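PDB 2WDD: sulfur oxidation protein SOXB, which hydrolyses sulfur-sulfur bonds as the dimanganese thiosulfohydrolase of the Sox sulfur oxidation pathway, probably releasing sulfate from cysteine S-thiosulfonate on a carrier protein. Local coordinates for residues Leu31-Asp36 and Val259-Asn264; Gly131-Asn136 and Val149-Leu154; Val157-Ser162 and Arg181-Ser186. One frame throughout, in Å; residues are numbered along the deposited sequence.

Contact 1: residues Leu31-Asp36 and Val259-Asn264. With MN (manganese (II) ion), chain H; MN (manganese (II) ion), chain G.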
loop_
_atom_site.group_PDB
_atom_site.type_symbol
_atom_site.label_atom_id
_atom_site.label_comp_id
_atom_site.label_asym_id
_atom_site.label_seq_id
_atom_site.Cartn_x
_atom_site.Cartn_y
_atom_site.Cartn_z
ATOM N N LEU A 31 -16.109 -13.112 5.433
ATOM C CA LEU A 31 -15.625 -11.748 5.253
ATOM C C LEU A 31 -14.936 -11.691 3.888
ATOM O O LEU A 31 -14.111 -12.552 3.552
ATOM C CB LEU A 31 -14.646 -11.357 6.366
ATOM C CG LEU A 31 -15.083 -11.630 7.813
ATOM C CD1 LEU A 31 -14.019 -11.178 8.785
ATOM C CD2 LEU A 31 -16.414 -10.934 8.102
ATOM N N LEU A 32 -15.333 -10.718 3.074
ATOM C CA LEU A 32 -14.743 -10.495 1.755
ATOM C C LEU A 32 -13.961 -9.205 1.949
ATOM O O LEU A 32 -14.542 -8.129 2.120
ATOM C CB LEU A 32 -15.817 -10.353 0.681
ATOM C CG LEU A 32 -16.710 -11.609 0.607
ATOM C CD1 LEU A 32 -17.873 -11.427 -0.378
ATOM C CD2 LEU A 32 -15.879 -12.856 0.260
ATOM N N TYR A 33 -12.645 -9.350 2.035
ATOM C CA TYR A 33 -11.765 -8.263 2.420
ATOM C C TYR A 33 -10.751 -7.861 1.358
ATOM O O TYR A 33 -10.079 -8.703 0.771
ATOM C CB TYR A 33 -11.022 -8.729 3.681
ATOM C CG TYR A 33 -9.840 -7.897 4.102
ATOM C CD1 TYR A 33 -9.980 -6.538 4.359
ATOM C CD2 TYR A 33 -8.593 -8.494 4.347
ATOM C CE1 TYR A 33 -8.895 -5.772 4.772
ATOM C CE2 TYR A 33 -7.507 -7.736 4.765
ATOM C CZ TYR A 33 -7.671 -6.378 4.985
ATOM O OH TYR A 33 -6.592 -5.618 5.381
ATOM N N PHE A 34 -10.631 -6.560 1.136
ATOM C CA PHE A 34 -9.589 -6.036 0.258
ATOM C C PHE A 34 -9.107 -4.754 0.918
ATOM O O PHE A 34 -9.803 -4.182 1.756
ATOM C CB PHE A 34 -10.090 -5.781 -1.164
ATOM C CG PHE A 34 -11.126 -4.699 -1.258
ATOM C CD1 PHE A 34 -10.770 -3.396 -1.590
ATOM C CD2 PHE A 34 -12.459 -4.980 -0.996
ATOM C CE1 PHE A 34 -11.738 -2.394 -1.673
ATOM C CE2 PHE A 34 -13.426 -3.978 -1.055
ATOM C CZ PHE A 34 -13.063 -2.686 -1.418
ATOM N N SER A 35 -7.902 -4.319 0.582
ATOM C CA SER A 35 -7.366 -3.119 1.201
ATOM C C SER A 35 -6.369 -2.487 0.251
ATOM O O SER A 35 -5.873 -3.130 -0.688
ATOM C CB SER A 35 -6.660 -3.472 2.516
ATOM O OG SER A 35 -6.301 -2.318 3.262
ATOM N N ASP A 36 -6.080 -1.223 0.500
ATOM C CA ASP A 36 -5.047 -0.540 -0.257
ATOM C C ASP A 36 -5.223 -0.543 -1.772
ATOM O O ASP A 36 -4.247 -0.616 -2.530
ATOM C CB ASP A 36 -3.672 -1.076 0.154
ATOM C CG ASP A 36 -3.365 -0.790 1.624
ATOM O OD1 ASP A 36 -2.871 0.305 1.943
ATOM O OD2 ASP A 36 -3.739 -1.617 2.476
ATOM N N VAL A 259 -13.222 -8.866 15.309
ATOM C CA VAL A 259 -12.338 -8.716 14.158
ATOM C C VAL A 259 -11.865 -7.268 14.129
ATOM O O VAL A 259 -12.692 -6.359 14.182
ATOM C CB VAL A 259 -13.088 -9.031 12.843
ATOM C CG1 VAL A 259 -12.160 -8.851 11.625
ATOM C CG2 VAL A 259 -13.697 -10.431 12.883
ATOM N N LEU A 260 -10.554 -7.053 14.027
ATOM C CA LEU A 260 -10.026 -5.694 13.915
ATOM C C LEU A 260 -9.711 -5.429 12.440
ATOM O O LEU A 260 -8.874 -6.109 11.872
ATOM C CB LEU A 260 -8.746 -5.515 14.746
ATOM C CG LEU A 260 -8.089 -4.128 14.627
ATOM C CD1 LEU A 260 -8.976 -3.069 15.296
ATOM C CD2 LEU A 260 -6.708 -4.125 15.246
ATOM N N LEU A 261 -10.417 -4.477 11.825
ATOM C CA LEU A 261 -10.184 -4.057 10.437
ATOM C C LEU A 261 -9.166 -2.935 10.603
ATOM O O LEU A 261 -9.500 -1.847 11.073
ATOM C CB LEU A 261 -11.476 -3.489 9.834
ATOM C CG LEU A 261 -11.451 -2.977 8.392
ATOM C CD1 LEU A 261 -10.982 -4.056 7.421
ATOM C CD2 LEU A 261 -12.843 -2.493 8.017
ATOM N N SER A 262 -7.904 -3.257 10.342
ATOM C CA SER A 262 -6.792 -2.377 10.669
ATOM C C SER A 262 -6.038 -1.726 9.527
ATOM O O SER A 262 -5.805 -2.337 8.476
ATOM C CB SER A 262 -5.764 -3.216 11.436
ATOM O OG SER A 262 -4.713 -2.421 11.949
ATOM N N HIS A 263 -5.577 -0.505 9.788
ATOM C CA HIS A 263 -4.665 0.171 8.877
ATOM C C HIS A 263 -3.435 0.600 9.680
ATOM O O HIS A 263 -2.837 1.633 9.397
ATOM C CB HIS A 263 -5.275 1.352 8.120
ATOM C CG HIS A 263 -4.585 1.623 6.820
ATOM N ND1 HIS A 263 -5.080 1.186 5.607
ATOM C CD2 HIS A 263 -3.384 2.193 6.555
ATOM C CE1 HIS A 263 -4.218 1.494 4.651
ATOM N NE2 HIS A 263 -3.185 2.108 5.198
ATOM N N ASN A 264 -3.042 -0.219 10.655
ATOM C CA ASN A 264 -1.859 0.074 11.466
ATOM C C ASN A 264 -0.563 -0.308 10.761
ATOM O O ASN A 264 0.493 0.231 11.090
ATOM C CB ASN A 264 -1.858 -0.745 12.774
ATOM C CG ASN A 264 -2.834 -0.235 13.817
ATOM O OD1 ASN A 264 -2.980 0.963 14.025
ATOM N ND2 ASN A 264 -3.426 -1.169 14.564
HETATM MN MN MN H . -1.478 3.058 4.272
HETATM MN MN MN G . -1.519 1.690 1.131
HETATM O O HOH W 1 -7.546 -3.600 6.822
HETATM O O HOH W 2 -0.381 1.932 2.857
#
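Asp36 and His263 meet tip to tip at the manganese pair, each delivering one atom to a different ion. Asp36 OD1 binds the first manganese at 2.1 Å, and His263 NE2 binds the second at 2.2 Å. A water bridges the two ions. With each bound to its own ion, Asp36 OD1 lies 3.2 Å from His263 CE1, at the edge of the imidazole and near its plane, with the carboxylate turned 39° against the ring. His38, His288 and Asp132 complete the protein ligands of the first ion; His163, His286 and again Asp132 those of the second.

The second shell fixes both groups. Ser35 OG donates to Asp36 OD2 at 2.8 Å, arriving from above the carboxylate plane, and the backbone N of His286 also bonds to OD2, so the oxygen not spent on metal is held twice. The other ring nitrogen of His263, ND1, bonds to the carbonyl O of Gly130, so the imidazole is held at both nitrogens and its rotation is restrained.

Farther back the contact turns apolar. Tyr33 CG stands anti to the backbone N (chi1 167°), out from the strand. CE1 of that ring lies 3.8 Å from Leu261 CD1, while its hydroxyl shares a water with Ser262 O. Leu31 CD1 and Val259 CG1 touch tip to tip at 4.1 Å. An ST turn, Asn264 N to Ser262 OG, follows.

Segments 31-36 and 259-264 point almost the same way, 5° apart, on strands of different sheets, and no hydrogen bond joins them. Leu31, Tyr33, Val259 and Leu261 pack between the sheets with Leu212 of strand 210-217 and Leu281 and Leu283 of strand 281-284, while helix 104-120 packs against Leu32 and Phe34 on the other face of strand 29-34.

Contact 2: residues Gly131-Asn136 and Val149-Leu154. With MN (manganese (II) ion), chain G; MN (manganese (II) ion), chain H.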
loop_
_atom_site.group_PDB
_atom_site.type_symbol
_atom_site.label_atom_id
_atom_site.label_comp_id
_atom_site.label_asym_id
_atom_site.label_seq_id
_atom_site.Cartn_x
_atom_site.Cartn_y
_atom_site.Cartn_z
ATOM N N GLY A 131 -8.996 0.435 3.692
ATOM C CA GLY A 131 -8.512 1.806 3.573
ATOM C C GLY A 131 -7.436 1.995 2.513
ATOM O O GLY A 131 -7.001 1.038 1.875
ATOM N N ASP A 132 -6.996 3.240 2.337
ATOM C CA ASP A 132 -6.097 3.618 1.236
ATOM C C ASP A 132 -6.829 3.260 -0.039
ATOM O O ASP A 132 -6.280 2.636 -0.946
ATOM C CB ASP A 132 -4.744 2.913 1.302
ATOM C CG ASP A 132 -3.764 3.634 2.202
ATOM O OD1 ASP A 132 -4.141 4.677 2.776
ATOM O OD2 ASP A 132 -2.620 3.168 2.337
ATOM N N THR A 133 -8.102 3.638 -0.082
ATOM C CA THR A 133 -8.960 3.313 -1.198
ATOM C C THR A 133 -9.199 4.502 -2.122
ATOM O O THR A 133 -9.185 4.362 -3.340
ATOM C CB THR A 133 -10.328 2.826 -0.668
ATOM O OG1 THR A 133 -10.121 1.807 0.315
ATOM C CG2 THR A 133 -11.208 2.297 -1.806
ATOM N N TRP A 134 -9.506 5.644 -1.520
ATOM C CA TRP A 134 -9.982 6.808 -2.261
ATOM C C TRP A 134 -9.008 7.597 -3.097
ATOM O O TRP A 134 -9.428 8.441 -3.904
ATOM C CB TRP A 134 -10.633 7.803 -1.299
ATOM C CG TRP A 134 -11.841 7.300 -0.561
ATOM C CD1 TRP A 134 -12.556 6.151 -0.802
ATOM C CD2 TRP A 134 -12.536 7.999 0.471
ATOM N NE1 TRP A 134 -13.633 6.079 0.055
ATOM C CE2 TRP A 134 -13.645 7.204 0.844
ATOM C CE3 TRP A 134 -12.298 9.190 1.160
ATOM C CZ2 TRP A 134 -14.502 7.567 1.882
ATOM C CZ3 TRP A 134 -13.162 9.562 2.176
ATOM C CH2 TRP A 134 -14.257 8.752 2.522
ATOM N N THR A 135 -7.720 7.394 -2.840
ATOM C CA THR A 135 -6.686 8.232 -3.415
ATOM C C THR A 135 -5.720 7.539 -4.349
ATOM O O THR A 135 -5.728 6.308 -4.489
ATOM C CB THR A 135 -5.893 8.873 -2.250
ATOM O OG1 THR A 135 -5.443 7.836 -1.359
ATOM C CG2 THR A 135 -6.788 9.829 -1.461
ATOM N N ASN A 136 -4.861 8.358 -4.957
ATOM C CA ASN A 136 -3.717 7.884 -5.744
ATOM C C ASN A 136 -3.989 7.206 -7.080
ATOM O O ASN A 136 -3.394 6.179 -7.403
ATOM C CB ASN A 136 -2.796 7.040 -4.868
ATOM C CG ASN A 136 -2.638 7.626 -3.482
ATOM O OD1 ASN A 136 -2.995 7.001 -2.485
ATOM N ND2 ASN A 136 -2.130 8.851 -3.415
ATOM N N VAL A 149 -15.654 6.555 -4.214
ATOM C CA VAL A 149 -16.726 6.352 -3.236
ATOM C C VAL A 149 -17.966 5.840 -3.957
ATOM O O VAL A 149 -18.642 4.922 -3.485
ATOM C CB VAL A 149 -17.046 7.646 -2.458
ATOM C CG1 VAL A 149 -18.228 7.413 -1.514
ATOM C CG2 VAL A 149 -15.819 8.134 -1.686
ATOM N N ARG A 150 -18.265 6.429 -5.107
ATOM C CA ARG A 150 -19.422 5.975 -5.872
ATOM C C ARG A 150 -19.256 4.517 -6.267
ATOM O O ARG A 150 -20.221 3.756 -6.270
ATOM C CB ARG A 150 -19.680 6.864 -7.093
ATOM C CG ARG A 150 -20.166 8.254 -6.705
ATOM C CD ARG A 150 -20.715 9.058 -7.880
ATOM N NE ARG A 150 -21.178 10.378 -7.443
ATOM C CZ ARG A 150 -22.348 10.608 -6.850
ATOM N NH1 ARG A 150 -23.203 9.615 -6.649
ATOM N NH2 ARG A 150 -22.671 11.836 -6.463
ATOM N N TRP A 151 -18.021 4.109 -6.547
ATOM C CA TRP A 151 -17.775 2.712 -6.856
ATOM C C TRP A 151 -18.000 1.832 -5.619
ATOM O O TRP A 151 -18.639 0.777 -5.703
ATOM C CB TRP A 151 -16.375 2.491 -7.433
ATOM C CG TRP A 151 -16.022 1.053 -7.366
ATOM C CD1 TRP A 151 -16.560 0.045 -8.121
ATOM C CD2 TRP A 151 -15.192 0.420 -6.387
ATOM N NE1 TRP A 151 -16.071 -1.165 -7.706
ATOM C CE2 TRP A 151 -15.247 -0.967 -6.627
ATOM C CE3 TRP A 151 -14.406 0.890 -5.329
ATOM C CZ2 TRP A 151 -14.521 -1.888 -5.867
ATOM C CZ3 TRP A 151 -13.692 -0.025 -4.574
ATOM C CH2 TRP A 151 -13.764 -1.399 -4.841
ATOM N N GLN A 152 -17.508 2.267 -4.459
ATOM C CA GLN A 152 -17.722 1.483 -3.242
ATOM C C GLN A 152 -19.220 1.252 -3.050
ATOM O O GLN A 152 -19.654 0.172 -2.639
ATOM C CB GLN A 152 -17.167 2.206 -2.015
ATOM C CG GLN A 152 -15.652 2.170 -1.853
ATOM C CD GLN A 152 -15.211 3.032 -0.684
ATOM O OE1 GLN A 152 -15.563 4.208 -0.609
ATOM N NE2 GLN A 152 -14.492 2.442 0.261
ATOM N N ASN A 153 -20.007 2.273 -3.378
ATOM C CA ASN A 153 -21.457 2.188 -3.236
ATOM C C ASN A 153 -22.082 1.197 -4.220
ATOM O O ASN A 153 -23.068 0.533 -3.892
ATOM C CB ASN A 153 -22.082 3.573 -3.394
ATOM C CG ASN A 153 -21.857 4.452 -2.180
ATOM O OD1 ASN A 153 -21.404 3.981 -1.136
ATOM N ND2 ASN A 153 -22.165 5.738 -2.313
ATOM N N LEU A 154 -21.520 1.096 -5.423
ATOM C CA LEU A 154 -22.022 0.142 -6.402
ATOM C C LEU A 154 -21.746 -1.288 -5.924
ATOM O O LEU A 154 -22.605 -2.164 -6.022
ATOM C CB LEU A 154 -21.381 0.365 -7.771
ATOM C CG LEU A 154 -21.815 1.611 -8.536
ATOM C CD1 LEU A 154 -20.949 1.808 -9.775
ATOM C CD2 LEU A 154 -23.291 1.492 -8.915
HETATM MN MN MN G . -1.519 1.690 1.131
HETATM MN MN MN H . -1.478 3.058 4.272
HETATM O O HOH W 2 -0.381 1.932 2.857
#
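Thr133 meets Gln152, and Trp134 meets both Gln152 and Val149, where the loop just after a metal ligand reaches helix 146-155. That ligand is Asp132, whose OD2 bridges both manganese ions at 2.2 Å from each, while its OD1 is held by the backbone N of Trp164. Thr133 follows, its CG2 anti to the backbone N, and meets the amide end of Gln152 tip to tip, CG2 to NE2 at 3.9 Å; the same methyl lies loosely at the edge of the Trp151 ring, and the hydroxyl bonds back to Asp129.

Trp134 gives the loop's larger share of the contact. Its NE1 donates to Gln152 OE1 at 2.8 Å, with an N-H...O angle of 154°. The acceptor sits in the indole plane, whereas the donor stands above the carbonyl plane of the glutamine; amide and indole are turned 89° apart. One face of the indole receives Val149 CG2 in a CH-pi contact, 3.6 Å from the centroid of the five-membered ring and nearest to NE1 and CE2. Leu176 and Leu177 of helix 170-179 and Met160 also pack on this tryptophan. An alanine here would probably leave Gln152 OE1 without its indole donor and open a gap beside Val149 CG2, giving the loop next to Asp132 more freedom to shift.

The loop leaves the C-terminal end of strand 124-129, in the parallel part of a mixed sheet, with a bridging aspartate at its start: this is the arrangement of the dinuclear metallophosphoesterase fold, to which the catalytic domains of the 5'-nucleotidase family belong.

Contact 3: residues Val157-Ser162 and Arg181-Ser186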
loop_
_atom_site.group_PDB
_atom_site.type_symbol
_atom_site.label_atom_id
_atom_site.label_comp_id
_atom_site.label_asym_id
_atom_site.label_seq_id
_atom_site.Cartn_x
_atom_site.Cartn_y
_atom_site.Cartn_z
ATOM N N VAL A 157 -19.923 -1.709 0.025
ATOM C CA VAL A 157 -18.919 -1.925 1.064
ATOM C C VAL A 157 -19.551 -1.677 2.428
ATOM O O VAL A 157 -20.144 -0.620 2.652
ATOM C CB VAL A 157 -17.717 -0.984 0.851
ATOM C CG1 VAL A 157 -16.743 -1.068 2.029
ATOM C CG2 VAL A 157 -17.023 -1.294 -0.473
ATOM N N ASP A 158 -19.447 -2.638 3.342
ATOM C CA ASP A 158 -20.068 -2.481 4.656
ATOM C C ASP A 158 -19.292 -1.582 5.607
ATOM O O ASP A 158 -19.882 -0.816 6.371
ATOM C CB ASP A 158 -20.273 -3.839 5.305
ATOM C CG ASP A 158 -21.279 -4.678 4.565
ATOM O OD1 ASP A 158 -22.449 -4.250 4.455
ATOM O OD2 ASP A 158 -20.889 -5.725 4.024
ATOM N N HIS A 159 -17.969 -1.706 5.598
ATOM C CA HIS A 159 -17.129 -0.889 6.466
ATOM C C HIS A 159 -15.826 -0.545 5.775
ATOM O O HIS A 159 -15.367 -1.275 4.896
ATOM C CB HIS A 159 -16.751 -1.647 7.738
ATOM C CG HIS A 159 -17.910 -1.966 8.627
ATOM N ND1 HIS A 159 -18.692 -0.987 9.206
ATOM C CD2 HIS A 159 -18.389 -3.150 9.078
ATOM C CE1 HIS A 159 -19.621 -1.558 9.956
ATOM N NE2 HIS A 159 -19.452 -2.867 9.903
ATOM N N MET A 160 -15.210 0.549 6.217
ATOM C CA MET A 160 -13.873 0.900 5.768
ATOM C C MET A 160 -13.175 1.634 6.899
ATOM O O MET A 160 -13.821 2.142 7.838
ATOM C CB MET A 160 -13.876 1.756 4.501
ATOM C CG MET A 160 -13.964 3.255 4.748
ATOM S SD MET A 160 -13.875 4.227 3.173
ATOM C CE MET A 160 -12.076 4.289 2.907
ATOM N N VAL A 161 -11.845 1.626 6.841
ATOM C CA VAL A 161 -11.004 2.398 7.735
ATOM C C VAL A 161 -10.159 3.315 6.839
ATOM O O VAL A 161 -10.415 3.398 5.626
ATOM C CB VAL A 161 -10.189 1.549 8.720
ATOM C CG1 VAL A 161 -11.141 0.795 9.659
ATOM C CG2 VAL A 161 -9.256 0.582 8.000
ATOM N N SER A 162 -9.176 4.006 7.410
ATOM C CA SER A 162 -8.481 4.995 6.596
ATOM C C SER A 162 -7.007 5.251 6.853
ATOM O O SER A 162 -6.457 4.904 7.887
ATOM C CB SER A 162 -9.205 6.331 6.778
ATOM O OG SER A 162 -8.917 6.864 8.069
ATOM N N ARG A 181 -22.028 4.880 1.546
ATOM C CA ARG A 181 -23.177 4.196 2.143
ATOM C C ARG A 181 -22.802 3.167 3.202
ATOM O O ARG A 181 -23.645 2.718 3.974
ATOM C CB ARG A 181 -24.077 3.594 1.067
ATOM C CG ARG A 181 -24.778 4.652 0.215
ATOM C CD ARG A 181 -25.440 4.044 -1.012
ATOM N NE ARG A 181 -26.333 2.944 -0.658
ATOM C CZ ARG A 181 -27.590 3.105 -0.261
ATOM N NH1 ARG A 181 -28.107 4.322 -0.173
ATOM N NH2 ARG A 181 -28.331 2.047 0.046
ATOM N N GLY A 182 -21.527 2.807 3.258
ATOM C CA GLY A 182 -21.065 1.888 4.274
ATOM C C GLY A 182 -20.910 2.663 5.565
ATOM O O GLY A 182 -21.229 3.863 5.625
ATOM N N GLU A 183 -20.429 1.987 6.602
ATOM C CA GLU A 183 -20.200 2.614 7.893
ATOM C C GLU A 183 -18.707 2.718 8.189
ATOM O O GLU A 183 -18.027 1.708 8.354
ATOM C CB GLU A 183 -20.909 1.868 9.029
ATOM C CG GLU A 183 -20.626 2.523 10.366
ATOM C CD GLU A 183 -21.353 1.889 11.523
ATOM O OE1 GLU A 183 -21.398 2.529 12.586
ATOM O OE2 GLU A 183 -21.853 0.757 11.379
ATOM N N PHE A 184 -18.214 3.949 8.274
ATOM C CA PHE A 184 -16.806 4.205 8.564
ATOM C C PHE A 184 -16.531 3.942 10.043
ATOM O O PHE A 184 -17.279 4.405 10.906
ATOM C CB PHE A 184 -16.464 5.669 8.224
ATOM C CG PHE A 184 -14.999 5.999 8.351
ATOM C CD1 PHE A 184 -14.155 5.853 7.267
ATOM C CD2 PHE A 184 -14.465 6.427 9.555
ATOM C CE1 PHE A 184 -12.801 6.120 7.373
ATOM C CE2 PHE A 184 -13.110 6.698 9.677
ATOM C CZ PHE A 184 -12.276 6.543 8.580
ATOM N N LEU A 185 -15.473 3.190 10.330
ATOM C CA LEU A 185 -15.108 2.865 11.708
ATOM C C LEU A 185 -13.694 3.333 12.025
ATOM O O LEU A 185 -12.811 3.263 11.172
ATOM C CB LEU A 185 -15.156 1.345 11.927
ATOM C CG LEU A 185 -16.476 0.629 11.673
ATOM C CD1 LEU A 185 -16.294 -0.882 11.803
ATOM C CD2 LEU A 185 -17.546 1.131 12.648
ATOM N N SER A 186 -13.472 3.743 13.271
ATOM C CA SER A 186 -12.141 4.087 13.762
ATOM C C SER A 186 -12.201 4.383 15.247
ATOM O O SER A 186 -12.882 5.320 15.667
ATOM C CB SER A 186 -11.537 5.275 13.005
ATOM O OG SER A 186 -10.965 4.864 11.765
#
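Asp158 pairs with Glu183, and Met160 with Leu185, through the two backbone bonds that join segments 157-162 and 181-186. Asp158 O takes the N-H of Glu183 at 2.9 Å, and Met160 O takes that of Leu185 at 3.2 Å.

Between these two bonds a side chain steps in. Glu183 O is claimed by His159 ND1 (2.9 Å), the carbonyl oxygen lying in the imidazole plane, and Met160 N, 3.7 Å from the same oxygen, is buried with no partner. In His159, CG lies anti to the carbonyl carbon (chi1 -65°), and ND1 faces Glu183 O. At its other nitrogen, NE2 bonds to His205 NE2, so both ring nitrogens are engaged. Leu185 CD1 rests over one imidazole face, 3.7 Å from the ring centroid, in a CH-pi contact. The Glu183 side chain runs alongside His159, but its carboxylate answers chiefly to Arg203, in a salt bridge.

Away from His159, Met160 CG meets Phe184 CD1 at 3.6 Å. Ser162 OG lies at the rim of the same ring, near its plane, and finds its hydrogen-bonding partners in Ser218 and Trp166. Gly182 passes close to the carbonyl of Val157, where CA comes within 3.1 Å of the oxygen; a CB would run into that oxygen.

Both segments run the same way through the sheet, and helix 170-179 connects them: a beta-alpha-beta unit that places the short, weakly bonded strand 183-184 at the margin of the sheet, beside the equally short strand that leads to the manganese ligand His163.

Overall arrangement
From the N terminus, strand 29-34 comes first and meets its partner only 223 residues later, when 259-264 closes contact 1 and packs the two sheets together, with the manganese ions at the strands' C-terminal ends. Contacts 2 and 3 both lie within that long loop, one after the other without crossing. Contact 2 folds helix 146-155 back onto the loop after strand 124-129; contact 3 then sets strand 183-184 beside strand 159-160. Contacts 1 and 2 share both manganese ions and the bridging water, and Asp36 N probably bonds to Gly131 O. Met160 packs against Trp134 and Gln152, joining contacts 2 and 3, while Val161 touches Leu261 and His263 of contact 1.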